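Local atomic coordinates of coenzyme A transferase (Yersinia pestis, PDB entry 3QLI), a protein that probably transfers coenzyme A between carboxylic acids such as acetate, as a CoA-binding member of the acetyl-CoA hydrolase/transferase family. Residues M44-A49 and N163-R168; P185-E190 and I312-V317; H262-N267 and V292-M297; N331-N336 and R377-T382. All blocks are in the same frame, centred on the assembly; numbering follows the deposited sequence.

Contact 1 of 4, residues M44-A49 and N163-R168; sequences MGMFAA and NDYSSR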
loop_
_atom_site.group_PDB
_atom_site.type_symbol
_atom_site.label_atom_id
_atom_site.label_comp_id
_atom_site.label_asym_id
_atom_site.label_seq_id
_atom_site.Cartn_x
_atom_site.Cartn_y
_atom_site.Cartn_z
ATOM N N MET A 44 -19.330 -2.613 17.160
ATOM C CA MET A 44 -18.965 -3.128 18.466
ATOM C C MET A 44 -17.455 -3.299 18.514
ATOM O O MET A 44 -16.784 -3.202 17.492
ATOM C CB MET A 44 -19.629 -4.481 18.704
ATOM C CG MET A 44 -19.330 -5.488 17.593
ATOM S SD MET A 44 -20.196 -7.056 17.851
ATOM C CE MET A 44 -19.860 -7.896 16.299
ATOM N N GLY A 45 -16.935 -3.560 19.710
ATOM C CA GLY A 45 -15.519 -3.780 19.887
ATOM C C GLY A 45 -15.048 -5.051 19.213
ATOM O O GLY A 45 -15.847 -5.871 18.750
ATOM N N MET A 46 -13.734 -5.240 19.173
ATOM C CA MET A 46 -13.138 -6.414 18.537
ATOM C C MET A 46 -12.879 -7.588 19.480
ATOM O O MET A 46 -12.401 -7.398 20.594
ATOM C CB MET A 46 -11.801 -6.043 17.886
ATOM C CG MET A 46 -11.853 -4.912 16.880
ATOM S SD MET A 46 -10.200 -4.472 16.303
ATOM C CE MET A 46 -9.764 -5.934 15.369
ATOM N N PHE A 47 -13.201 -8.800 19.032
ATOM C CA PHE A 47 -12.910 -10.001 19.817
ATOM C C PHE A 47 -13.514 -10.034 21.219
ATOM O O PHE A 47 -14.727 -10.012 21.395
ATOM C CB PHE A 47 -11.406 -10.292 19.864
ATOM C CG PHE A 47 -11.083 -11.733 20.139
ATOM C CD1 PHE A 47 -11.537 -12.731 19.294
ATOM C CD2 PHE A 47 -10.338 -12.092 21.247
ATOM C CE1 PHE A 47 -11.250 -14.059 19.546
ATOM C CE2 PHE A 47 -10.046 -13.417 21.504
ATOM C CZ PHE A 47 -10.503 -14.402 20.653
ATOM N N ALA A 48 -12.629 -10.094 22.210
ATOM C CA ALA A 48 -13.002 -10.168 23.617
ATOM C C ALA A 48 -13.821 -8.943 23.994
ATOM O O ALA A 48 -14.577 -8.963 24.962
ATOM C CB ALA A 48 -11.761 -10.272 24.489
ATOM N N ALA A 49 -13.636 -7.872 23.232
ATOM C CA ALA A 49 -14.367 -6.621 23.409
ATOM C C ALA A 49 -15.877 -6.757 23.143
ATOM O O ALA A 49 -16.667 -5.982 23.676
ATOM C CB ALA A 49 -13.765 -5.521 22.549
ATOM N N ASN A 163 -8.673 -0.912 21.665
ATOM C CA ASN A 163 -8.494 0.494 21.358
ATOM C C ASN A 163 -8.932 0.539 19.906
ATOM O O ASN A 163 -10.069 0.898 19.607
ATOM C CB ASN A 163 -7.048 0.946 21.528
ATOM C CG ASN A 163 -6.920 2.459 21.602
ATOM O OD1 ASN A 163 -7.370 3.169 20.706
ATOM N ND2 ASN A 163 -6.310 2.956 22.671
ATOM N N ASP A 164 -8.028 0.177 19.002
ATOM C CA ASP A 164 -8.378 0.053 17.593
ATOM C C ASP A 164 -9.177 1.254 17.110
ATOM O O ASP A 164 -8.762 2.399 17.264
ATOM C CB ASP A 164 -9.119 -1.264 17.320
ATOM C CG ASP A 164 -10.212 -1.549 18.334
ATOM O OD1 ASP A 164 -9.905 -2.090 19.415
ATOM O OD2 ASP A 164 -11.382 -1.242 18.040
ATOM N N TYR A 165 -10.323 0.958 16.504
ATOM C CA TYR A 165 -11.252 1.974 16.034
ATOM C C TYR A 165 -12.280 2.257 17.127
ATOM O O TYR A 165 -13.064 3.197 17.028
ATOM C CB TYR A 165 -11.979 1.488 14.782
ATOM C CG TYR A 165 -12.733 0.188 14.982
ATOM C CD1 TYR A 165 -13.999 0.177 15.552
ATOM C CD2 TYR A 165 -12.175 -1.024 14.605
ATOM C CE1 TYR A 165 -14.689 -1.008 15.738
ATOM C CE2 TYR A 165 -12.855 -2.213 14.787
ATOM C CZ TYR A 165 -14.112 -2.201 15.354
ATOM O OH TYR A 165 -14.790 -3.383 15.534
ATOM N N SER A 166 -12.261 1.434 18.171
ATOM C CA SER A 166 -13.214 1.552 19.269
ATOM C C SER A 166 -13.126 2.874 20.022
ATOM O O SER A 166 -14.145 3.459 20.376
ATOM C CB SER A 166 -13.050 0.383 20.247
ATOM O OG SER A 166 -13.446 -0.840 19.653
ATOM N N SER A 167 -11.912 3.347 20.269
ATOM C CA SER A 167 -11.743 4.611 20.993
ATOM C C SER A 167 -12.310 5.819 20.240
ATOM O O SER A 167 -12.741 6.801 20.853
ATOM C CB SER A 167 -10.269 4.843 21.368
ATOM O OG SER A 167 -9.460 4.935 20.207
ATOM N N ARG A 168 -12.306 5.756 18.914
ATOM C CA ARG A 168 -12.954 6.796 18.109
ATOM C C ARG A 168 -14.480 6.633 18.058
ATOM O O ARG A 168 -15.236 7.596 18.252
ATOM C CB ARG A 168 -12.405 6.777 16.675
ATOM C CG ARG A 168 -13.197 7.629 15.671
ATOM C CD ARG A 168 -13.075 9.111 15.972
ATOM N NE ARG A 168 -13.833 9.942 15.025
ATOM C CZ ARG A 168 -13.392 10.322 13.829
ATOM N NH1 ARG A 168 -12.194 9.938 13.399
ATOM N NH2 ARG A 168 -14.163 11.076 13.050
HETATM O O HOH W 1 -12.167 -3.597 20.717
#
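Met46 and Tyr165 form a Met-aromatic contact in the N-terminal domain, between the loop that follows strand 41-44 of its parallel sheet and the turn leading into helix 166-172. Tyr165 carries CG between its backbone N and carbonyl carbon (chi1 57°), and its hydroxyl ends close to the last residue of the strand. There Tyr165 OH donates to Met44 O at 2.8 Å, nearly along the C=O axis, and this acceptor lies at the ring edge, near the ring plane. Met46 passes the ring obliquely. Its CG comes to 3.6 Å from Tyr165 CE2, while SD stands 57° off the ring normal, a position that is neither over the face nor at the edge. The Met46 and Asp164 side chains run past one another in opposing senses, with Met46 SD 3.5 Å from Asp164 CB. On one face of the Tyr165 ring, Asp164 OD2 lies 3.5 Å above the plane, over the centre. That oxygen is gripped twice. Ser166 OG donates to Asp164 OD2 at 2.7 Å from the syn side, 17° out of the carboxylate plane, and Ser166 N donates to the same OD2 at 2.8 Å from well above the plane, a capping bond at the turn that leads into the helix. Met46 also touches Glu76, a residue that binds CoA, so this buried packing backs onto the ligand site. The other carboxylate oxygen, Asp164 OD1, accepts at 3.0 Å from a water that in turn accepts from Met46 N at 2.7 Å, bridging the Met46 backbone and the Asp164 carboxylate.

Contact 2 of 4, residues P185-E190 and I312-V317; sequences PRVQGE and IFSRPV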
loop_
_atom_site.group_PDB
_atom_site.type_symbol
_atom_site.label_atom_id
_atom_site.label_comp_id
_atom_site.label_asym_id
_atom_site.label_seq_id
_atom_site.Cartn_x
_atom_site.Cartn_y
_atom_site.Cartn_z
ATOM N N PRO A 185 -9.562 -5.899 31.929
ATOM C CA PRO A 185 -8.505 -5.111 32.579
ATOM C C PRO A 185 -8.644 -3.602 32.348
ATOM O O PRO A 185 -9.132 -3.164 31.298
ATOM C CB PRO A 185 -7.223 -5.631 31.917
ATOM C CG PRO A 185 -7.690 -6.195 30.581
ATOM C CD PRO A 185 -9.025 -6.817 30.912
ATOM N N ARG A 186 -8.215 -2.826 33.340
ATOM C CA ARG A 186 -8.141 -1.379 33.230
ATOM C C ARG A 186 -6.824 -1.030 32.558
ATOM O O ARG A 186 -5.765 -1.030 33.192
ATOM C CB ARG A 186 -8.222 -0.737 34.618
ATOM C CG ARG A 186 -8.260 0.779 34.600
ATOM C CD ARG A 186 -8.408 1.353 36.005
ATOM N NE ARG A 186 -9.781 1.314 36.507
ATOM C CZ ARG A 186 -10.358 0.258 37.078
ATOM N NH1 ARG A 186 -9.689 -0.884 37.212
ATOM N NH2 ARG A 186 -11.615 0.342 37.515
ATOM N N VAL A 187 -6.893 -0.745 31.266
ATOM C CA VAL A 187 -5.695 -0.529 30.464
ATOM C C VAL A 187 -5.464 0.950 30.201
ATOM O O VAL A 187 -6.405 1.669 29.891
ATOM C CB VAL A 187 -5.812 -1.291 29.133
ATOM C CG1 VAL A 187 -4.688 -0.897 28.183
ATOM C CG2 VAL A 187 -5.810 -2.801 29.405
ATOM N N GLN A 188 -4.220 1.404 30.344
ATOM C CA GLN A 188 -3.882 2.790 30.033
ATOM C C GLN A 188 -3.628 2.931 28.540
ATOM O O GLN A 188 -3.063 2.032 27.901
ATOM C CB GLN A 188 -2.632 3.234 30.808
ATOM C CG GLN A 188 -2.835 3.244 32.327
ATOM C CD GLN A 188 -1.541 3.442 33.108
ATOM O OE1 GLN A 188 -0.507 3.813 32.546
ATOM N NE2 GLN A 188 -1.597 3.183 34.416
ATOM N N GLY A 189 -4.028 4.060 27.981
ATOM C CA GLY A 189 -3.795 4.283 26.568
ATOM C C GLY A 189 -4.385 5.574 26.062
ATOM O O GLY A 189 -5.076 6.286 26.792
ATOM N N GLU A 190 -4.115 5.872 24.798
ATOM C CA GLU A 190 -4.634 7.087 24.194
ATOM C C GLU A 190 -6.112 6.904 23.921
ATOM O O GLU A 190 -6.490 6.034 23.122
ATOM C CB GLU A 190 -3.911 7.408 22.890
ATOM C CG GLU A 190 -4.555 8.579 22.152
ATOM C CD GLU A 190 -3.875 8.915 20.840
ATOM O OE1 GLU A 190 -3.038 8.116 20.352
ATOM O OE2 GLU A 190 -4.185 9.994 20.297
ATOM N N ILE A 312 2.450 -0.533 29.616
ATOM C CA ILE A 312 1.714 -0.991 28.441
ATOM C C ILE A 312 0.730 0.120 28.101
ATOM O O ILE A 312 0.053 0.653 28.987
ATOM C CB ILE A 312 1.002 -2.353 28.694
ATOM C CG1 ILE A 312 2.035 -3.446 28.977
ATOM C CG2 ILE A 312 0.143 -2.780 27.492
ATOM C CD1 ILE A 312 1.439 -4.774 29.438
ATOM N N PHE A 313 0.669 0.504 26.828
ATOM C CA PHE A 313 -0.104 1.688 26.459
ATOM C C PHE A 313 -0.812 1.468 25.133
ATOM O O PHE A 313 -0.170 1.479 24.092
ATOM C CB PHE A 313 0.840 2.899 26.369
ATOM C CG PHE A 313 0.138 4.231 26.336
ATOM C CD1 PHE A 313 -0.394 4.777 27.494
ATOM C CD2 PHE A 313 0.058 4.959 25.164
ATOM C CE1 PHE A 313 -1.026 6.010 27.472
ATOM C CE2 PHE A 313 -0.562 6.192 25.134
ATOM C CZ PHE A 313 -1.113 6.719 26.288
ATOM N N SER A 314 -2.129 1.269 25.159
ATOM C CA SER A 314 -2.847 1.070 23.907
ATOM C C SER A 314 -2.996 2.389 23.152
ATOM O O SER A 314 -3.120 3.468 23.749
ATOM C CB SER A 314 -4.217 0.433 24.142
ATOM O OG SER A 314 -5.075 1.345 24.787
ATOM N N ARG A 315 -2.970 2.299 21.828
ATOM C CA ARG A 315 -3.224 3.467 20.992
ATOM C C ARG A 315 -4.125 3.094 19.815
ATOM O O ARG A 315 -4.222 1.921 19.446
ATOM C CB ARG A 315 -1.897 4.096 20.543
ATOM C CG ARG A 315 -1.038 4.526 21.744
ATOM C CD ARG A 315 0.078 5.503 21.373
ATOM N NE ARG A 315 -0.445 6.758 20.850
ATOM C CZ ARG A 315 0.275 7.865 20.681
ATOM N NH1 ARG A 315 1.562 7.877 21.007
ATOM N NH2 ARG A 315 -0.298 8.969 20.193
ATOM N N PRO A 316 -4.817 4.085 19.239
ATOM C CA PRO A 316 -5.774 3.791 18.162
ATOM C C PRO A 316 -5.105 3.274 16.901
ATOM O O PRO A 316 -3.929 3.551 16.670
ATOM C CB PRO A 316 -6.433 5.153 17.880
ATOM C CG PRO A 316 -5.546 6.176 18.536
ATOM C CD PRO A 316 -4.909 5.478 19.700
ATOM N N VAL A 317 -5.864 2.554 16.079
ATOM C CA VAL A 317 -5.267 1.838 14.953
ATOM C C VAL A 317 -4.724 2.780 13.879
ATOM O O VAL A 317 -3.767 2.444 13.187
ATOM C CB VAL A 317 -6.248 0.802 14.350
ATOM C CG1 VAL A 317 -7.501 1.510 13.782
ATOM C CG2 VAL A 317 -5.542 -0.063 13.305
HETATM O O HOH W 2 -2.141 -0.415 30.927
#
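Glu190 and Arg315 are joined by a salt bridge in which one oxygen takes two donors: Arg315 NE lies 3.0 Å and Arg315 NH2 2.9 Å from Glu190 OE1. Both nitrogens approach from the same face of the carboxylate, whose plane is turned 65° from the guanidinium, while OE1 itself stays in the guanidinium plane. With CG anti to the backbone N (chi1 173°) and an extended chain beyond it, Glu190 crosses Pro316 at about a right angle. Arg315 NH1 has a second acidic partner, Asp287.

Several backbone groups find partners across the contact. Ser314 N donates to Gln188 O at 3.0 Å, and Glu190 N donates to Ser314 O at 2.8 Å. Gln188 N is served by a water at 2.8 Å, which donates onward to Ile312 O at 3.1 Å. Ser314 OG and Glu190 O both accept from Asn163 ND2.

Between these bonds Gly189 lies over the Phe313 ring, its CA 3.5 Å from the ring centroid and 17° off the normal, a CH-pi contact. Arg290 adds a cation-pi contact to the same ring.

The bonds on both sides of Gly189 make a single beta bridge with Ser314. It ties a loop of the N-terminal domain to the short, weakly bonded strand 312-314, which pairs in parallel with strand 291-293.

Contact 3 of 4, residues H262-N267 and V292-M297; sequences HTEVLN and VFTFAM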
loop_
_atom_site.group_PDB
_atom_site.type_symbol
_atom_site.label_atom_id
_atom_site.label_comp_id
_atom_site.label_asym_id
_atom_site.label_seq_id
_atom_site.Cartn_x
_atom_site.Cartn_y
_atom_site.Cartn_z
ATOM N N HIS A 262 5.904 -2.414 19.360
ATOM C CA HIS A 262 4.904 -1.584 18.688
ATOM C C HIS A 262 4.202 -2.509 17.714
ATOM O O HIS A 262 4.689 -2.763 16.597
ATOM C CB HIS A 262 5.561 -0.413 17.948
ATOM C CG HIS A 262 4.586 0.459 17.213
ATOM N ND1 HIS A 262 4.269 1.739 17.620
ATOM C CD2 HIS A 262 3.851 0.229 16.097
ATOM C CE1 HIS A 262 3.391 2.261 16.781
ATOM N NE2 HIS A 262 3.129 1.367 15.840
ATOM N N THR A 263 3.063 -3.031 18.152
ATOM C CA THR A 263 2.441 -4.154 17.485
ATOM C C THR A 263 0.972 -3.825 17.258
ATOM O O THR A 263 0.410 -2.978 17.956
ATOM C CB THR A 263 2.597 -5.412 18.356
ATOM O OG1 THR A 263 2.160 -6.566 17.626
ATOM C CG2 THR A 263 1.809 -5.265 19.680
ATOM N N GLU A 264 0.355 -4.459 16.266
ATOM C CA GLU A 264 -1.088 -4.294 16.099
ATOM C C GLU A 264 -1.804 -5.070 17.196
ATOM O O GLU A 264 -2.506 -4.487 18.020
ATOM C CB GLU A 264 -1.544 -4.769 14.725
ATOM C CG GLU A 264 -3.052 -4.567 14.472
ATOM C CD GLU A 264 -3.522 -5.349 13.254
ATOM O OE1 GLU A 264 -3.010 -5.091 12.147
ATOM O OE2 GLU A 264 -4.390 -6.231 13.417
ATOM N N VAL A 265 -1.621 -6.387 17.211
ATOM C CA VAL A 265 -2.199 -7.208 18.272
ATOM C C VAL A 265 -1.159 -7.554 19.348
ATOM O O VAL A 265 -0.029 -7.968 19.044
ATOM C CB VAL A 265 -2.832 -8.522 17.724
ATOM C CG1 VAL A 265 -1.771 -9.420 17.162
ATOM C CG2 VAL A 265 -3.589 -9.270 18.831
ATOM N N LEU A 266 -1.549 -7.381 20.606
ATOM C CA LEU A 266 -0.712 -7.810 21.728
ATOM C C LEU A 266 -1.092 -9.247 22.086
ATOM O O LEU A 266 -2.271 -9.543 22.318
ATOM C CB LEU A 266 -0.898 -6.908 22.941
ATOM C CG LEU A 266 0.005 -7.147 24.161
ATOM C CD1 LEU A 266 1.470 -6.859 23.818
ATOM C CD2 LEU A 266 -0.438 -6.259 25.334
ATOM N N ASN A 267 -0.094 -10.131 22.094
ATOM C CA ASN A 267 -0.306 -11.568 22.294
ATOM C C ASN A 267 0.446 -12.082 23.525
ATOM O O ASN A 267 1.311 -11.387 24.069
ATOM C CB ASN A 267 0.124 -12.359 21.049
ATOM C CG ASN A 267 1.621 -12.276 20.791
ATOM O OD1 ASN A 267 2.357 -11.641 21.541
ATOM N ND2 ASN A 267 2.081 -12.935 19.730
ATOM N N VAL A 292 3.393 -0.527 22.933
ATOM C CA VAL A 292 2.209 -0.001 22.237
ATOM C C VAL A 292 1.516 -1.098 21.440
ATOM O O VAL A 292 2.190 -1.912 20.780
ATOM C CB VAL A 292 2.604 1.171 21.301
ATOM C CG1 VAL A 292 1.472 1.528 20.353
ATOM C CG2 VAL A 292 3.017 2.391 22.133
ATOM N N PHE A 293 0.177 -1.128 21.515
ATOM C CA PHE A 293 -0.640 -2.090 20.773
ATOM C C PHE A 293 -2.005 -1.456 20.493
ATOM O O PHE A 293 -2.362 -0.457 21.119
ATOM C CB PHE A 293 -0.827 -3.394 21.566
ATOM C CG PHE A 293 -1.737 -3.252 22.773
ATOM C CD1 PHE A 293 -3.045 -3.718 22.733
ATOM C CD2 PHE A 293 -1.282 -2.627 23.938
ATOM C CE1 PHE A 293 -3.891 -3.585 23.831
ATOM C CE2 PHE A 293 -2.117 -2.486 25.048
ATOM C CZ PHE A 293 -3.424 -2.965 24.997
ATOM N N THR A 294 -2.765 -2.018 19.557
ATOM C CA THR A 294 -4.089 -1.461 19.269
ATOM C C THR A 294 -5.258 -2.353 19.718
ATOM O O THR A 294 -6.327 -1.844 20.039
ATOM C CB THR A 294 -4.245 -1.011 17.793
ATOM O OG1 THR A 294 -5.207 0.048 17.726
ATOM C CG2 THR A 294 -4.673 -2.161 16.877
ATOM N N PHE A 295 -5.055 -3.666 19.754
ATOM C CA PHE A 295 -5.976 -4.548 20.480
ATOM C C PHE A 295 -5.232 -5.808 20.953
ATOM O O PHE A 295 -4.143 -6.129 20.448
ATOM C CB PHE A 295 -7.260 -4.843 19.667
ATOM C CG PHE A 295 -7.099 -5.901 18.598
ATOM C CD1 PHE A 295 -7.575 -7.191 18.809
ATOM C CD2 PHE A 295 -6.490 -5.606 17.384
ATOM C CE1 PHE A 295 -7.440 -8.174 17.837
ATOM C CE2 PHE A 295 -6.356 -6.581 16.398
ATOM C CZ PHE A 295 -6.834 -7.865 16.623
ATOM N N ALA A 296 -5.797 -6.492 21.947
ATOM C CA ALA A 296 -5.121 -7.630 22.571
ATOM C C ALA A 296 -5.971 -8.889 22.501
ATOM O O ALA A 296 -7.182 -8.832 22.676
ATOM C CB ALA A 296 -4.805 -7.313 24.014
ATOM N N MET A 297 -5.318 -10.028 22.276
ATOM C CA MET A 297 -5.987 -11.333 22.281
ATOM C C MET A 297 -5.077 -12.298 23.006
ATOM O O MET A 297 -3.875 -12.218 22.860
ATOM C CB MET A 297 -6.209 -11.838 20.847
ATOM C CG MET A 297 -7.182 -10.978 20.020
ATOM S SD MET A 297 -7.674 -11.774 18.468
ATOM C CE MET A 297 -6.204 -11.643 17.490
#
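Leu266 packs against Phe293 and Ala296 with successive parts of its side chain. Leu266 CB comes first, 3.8 Å from Phe293 CG and 4.1 Å from Ala296 CB. CG is set anti to the backbone N (chi1 -175°), and from it CD2 reaches over one face of the Phe293 ring, 4.1 Å from the centroid and 14° off the normal, offset toward the rim. This is a CH-pi contact at the tip, while Ile312 of the neighbouring strand also touches both Leu266 and Phe293.

The other side of the two-stranded pairing carries Val265 and Phe295. Val265 CG2 lies over a face of the Phe295 ring and meets Met297 CE at 3.8 Å. The parallel register is held by Leu266 N donating to Phe295 O and Met297 N donating to Leu266 O. Just before it the pairing is irregular: Glu264 O accepts from both Thr294 N, at 2.9 Å, and Phe295 N, at 3.2 Å. One carbonyl thus receives two consecutive amides where strand 291-293 gives way to strand 295-296.

Glu264 itself extends beside Phe295, pointing the same way. Its CG packs 3.8 Å from Thr294 CG2, and OE2 stands at the ring edge, 3.6 Å from Phe295 CE2, with carboxylate and ring planes 29° apart. OE1 accepts from Asn321 ND2, and a bound acetate ion, probably from the crystallisation liquor, lies close by. Glu264 has been seen covalently linked to CoA, so the short parallel pair that follows it probably borders the transfer site, as in related CoA transferases.

Contact 4 of 4, residues N331-N336 and R377-T382; sequences NVVSIN and RSIIAT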
loop_
_atom_site.group_PDB
_atom_site.type_symbol
_atom_site.label_atom_id
_atom_site.label_comp_id
_atom_site.label_asym_id
_atom_site.label_seq_id
_atom_site.Cartn_x
_atom_site.Cartn_y
_atom_site.Cartn_z
ATOM N N ASN A 331 15.044 -0.260 13.822
ATOM C CA ASN A 331 15.177 -1.697 14.000
ATOM C C ASN A 331 13.840 -2.382 14.231
ATOM O O ASN A 331 13.753 -3.340 14.986
ATOM C CB ASN A 331 16.144 -2.010 15.157
ATOM C CG ASN A 331 17.544 -1.444 14.916
ATOM O OD1 ASN A 331 18.170 -1.715 13.891
ATOM N ND2 ASN A 331 18.024 -0.641 15.851
ATOM N N VAL A 332 12.796 -1.888 13.578
ATOM C CA VAL A 332 11.522 -2.589 13.612
ATOM C C VAL A 332 11.705 -3.986 13.040
ATOM O O VAL A 332 12.385 -4.173 12.021
ATOM C CB VAL A 332 10.444 -1.844 12.798
ATOM C CG1 VAL A 332 9.181 -2.703 12.659
ATOM C CG2 VAL A 332 10.120 -0.504 13.465
ATOM N N VAL A 333 11.136 -4.980 13.715
ATOM C CA VAL A 333 11.014 -6.296 13.106
ATOM C C VAL A 333 9.549 -6.680 13.122
ATOM O O VAL A 333 8.951 -6.800 14.187
ATOM C CB VAL A 333 11.834 -7.374 13.819
ATOM C CG1 VAL A 333 11.602 -8.718 13.142
ATOM C CG2 VAL A 333 13.332 -7.010 13.800
ATOM N N SER A 334 8.977 -6.821 11.927
ATOM C CA SER A 334 7.594 -7.246 11.755
ATOM C C SER A 334 7.580 -8.723 11.401
ATOM O O SER A 334 8.217 -9.135 10.432
ATOM C CB SER A 334 6.937 -6.455 10.628
ATOM O OG SER A 334 5.736 -7.094 10.208
ATOM N N ILE A 335 6.866 -9.518 12.193
ATOM C CA ILE A 335 6.776 -10.951 11.952
ATOM C C ILE A 335 5.327 -11.345 11.727
ATOM O O ILE A 335 4.516 -11.327 12.653
ATOM C CB ILE A 335 7.356 -11.748 13.138
ATOM C CG1 ILE A 335 8.831 -11.384 13.349
ATOM C CG2 ILE A 335 7.178 -13.263 12.919
ATOM C CD1 ILE A 335 9.350 -11.648 14.768
ATOM N N ASN A 336 5.006 -11.669 10.481
ATOM C CA ASN A 336 3.656 -12.046 10.080
ATOM C C ASN A 336 3.652 -13.426 9.441
ATOM O O ASN A 336 4.656 -13.863 8.907
ATOM C CB ASN A 336 3.108 -11.038 9.085
ATOM C CG ASN A 336 2.778 -9.715 9.730
ATOM O OD1 ASN A 336 2.044 -9.671 10.710
ATOM N ND2 ASN A 336 3.331 -8.635 9.194
ATOM N N ARG A 377 13.227 -4.763 9.400
ATOM C CA ARG A 377 12.998 -5.940 8.566
ATOM C C ARG A 377 11.551 -6.402 8.677
ATOM O O ARG A 377 11.019 -6.534 9.785
ATOM C CB ARG A 377 13.900 -7.110 8.995
ATOM C CG ARG A 377 15.391 -6.864 8.839
ATOM C CD ARG A 377 16.214 -8.116 9.180
ATOM N NE ARG A 377 17.639 -7.857 8.964
ATOM C CZ ARG A 377 18.604 -8.122 9.840
ATOM N NH1 ARG A 377 18.321 -8.688 11.009
ATOM N NH2 ARG A 377 19.863 -7.824 9.537
ATOM N N SER A 378 10.925 -6.656 7.531
ATOM C CA SER A 378 9.619 -7.315 7.511
ATOM C C SER A 378 9.806 -8.787 7.138
ATOM O O SER A 378 10.455 -9.104 6.142
ATOM C CB SER A 378 8.687 -6.657 6.488
ATOM O OG SER A 378 7.660 -7.563 6.108
ATOM N N ILE A 379 9.252 -9.676 7.955
ATOM C CA ILE A 379 9.356 -11.111 7.741
ATOM C C ILE A 379 7.955 -11.688 7.553
ATOM O O ILE A 379 7.037 -11.398 8.331
ATOM C CB ILE A 379 10.014 -11.812 8.953
ATOM C CG1 ILE A 379 11.460 -11.326 9.111
ATOM C CG2 ILE A 379 9.951 -13.335 8.787
ATOM C CD1 ILE A 379 12.045 -11.539 10.503
ATOM N N ILE A 380 7.785 -12.487 6.512
ATOM C CA ILE A 380 6.539 -13.224 6.334
ATOM C C ILE A 380 6.943 -14.692 6.269
ATOM O O ILE A 380 7.800 -15.067 5.478
ATOM C CB ILE A 380 5.806 -12.805 5.061
ATOM C CG1 ILE A 380 5.274 -11.364 5.219
ATOM C CG2 ILE A 380 4.679 -13.788 4.763
ATOM C CD1 ILE A 380 4.675 -10.766 3.929
ATOM N N ALA A 381 6.351 -15.510 7.130
ATOM C CA ALA A 381 6.822 -16.880 7.304
ATOM C C ALA A 381 5.701 -17.878 7.092
ATOM O O ALA A 381 4.542 -17.600 7.418
ATOM C CB ALA A 381 7.410 -17.055 8.702
ATOM N N THR A 382 6.045 -19.048 6.562
ATOM C CA THR A 382 5.090 -20.153 6.495
ATOM C C THR A 382 5.853 -21.470 6.443
ATOM O O THR A 382 6.955 -21.519 5.894
ATOM C CB THR A 382 4.201 -20.076 5.233
ATOM O OG1 THR A 382 3.358 -21.238 5.159
ATOM C CG2 THR A 382 5.062 -20.018 3.978
HETATM O O HOH W 3 6.080 -8.686 8.101
#
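Asn336, whose CB packs near Ile379 O, sends its flat carboxamide to one side of two neighbouring strands in the C-terminal domain's alpha/beta sheet. Each amide end has its own partner: OD1 accepts from Gln239 NE2, and ND2 donates to a water. The side chain also packs on Gln363, which binds CoA. The Arg377 guanidinium leads away from strand 332-337, its NH1 donating to Leu231 O.

The pairing is parallel, with segment axes 4.8 Å apart and 13° between directions. Five backbone bonds alternate along it, from Arg377 N to Val332 O through to Ala381 N to Asn336 O; Ile379 N to Ser334 O measures 2.7 Å. Helix 363-372 belongs to the beta-alpha-beta crossover linking the strands and packs on Ser334 and Ser378. Ile335 and Ile379 face helix 220-230 instead, with Ile379 CD1 3.9 Å from Val333 CG1 and 4.3 Å from Ile335 CG1.

On the serine side a single water ties the strands together: it lies 2.7 Å from Ser334 OG, which also bonds to Gln239 OE1, 2.8 Å from Ser378 OG, 3.0 Å from Asn336 ND2 and 2.9 Å from Ile379 O.

In the fold
Contacts 1, 3 and 4 are buried, whereas contact 2 is partly exposed, and it alone of the four carries a salt bridge across its two segments. Contacts 1 to 3 form one cluster: Asn163 joins all three, while Thr294 OG1 bonds Arg315 O and, weakly, Asp164 N. Strands 291-293 and 312-314 are neighbours, so contacts 2 and 3 share a small sheet. Contact 4 stands apart, about 6 Å from contact 3 at the nearest atoms, in the large mixed sheet. Its regular strand ladder contrasts with the short irregular pairing of contact 3, the single bridge of contact 2 and the Met-aromatic and capping contacts of contact 1.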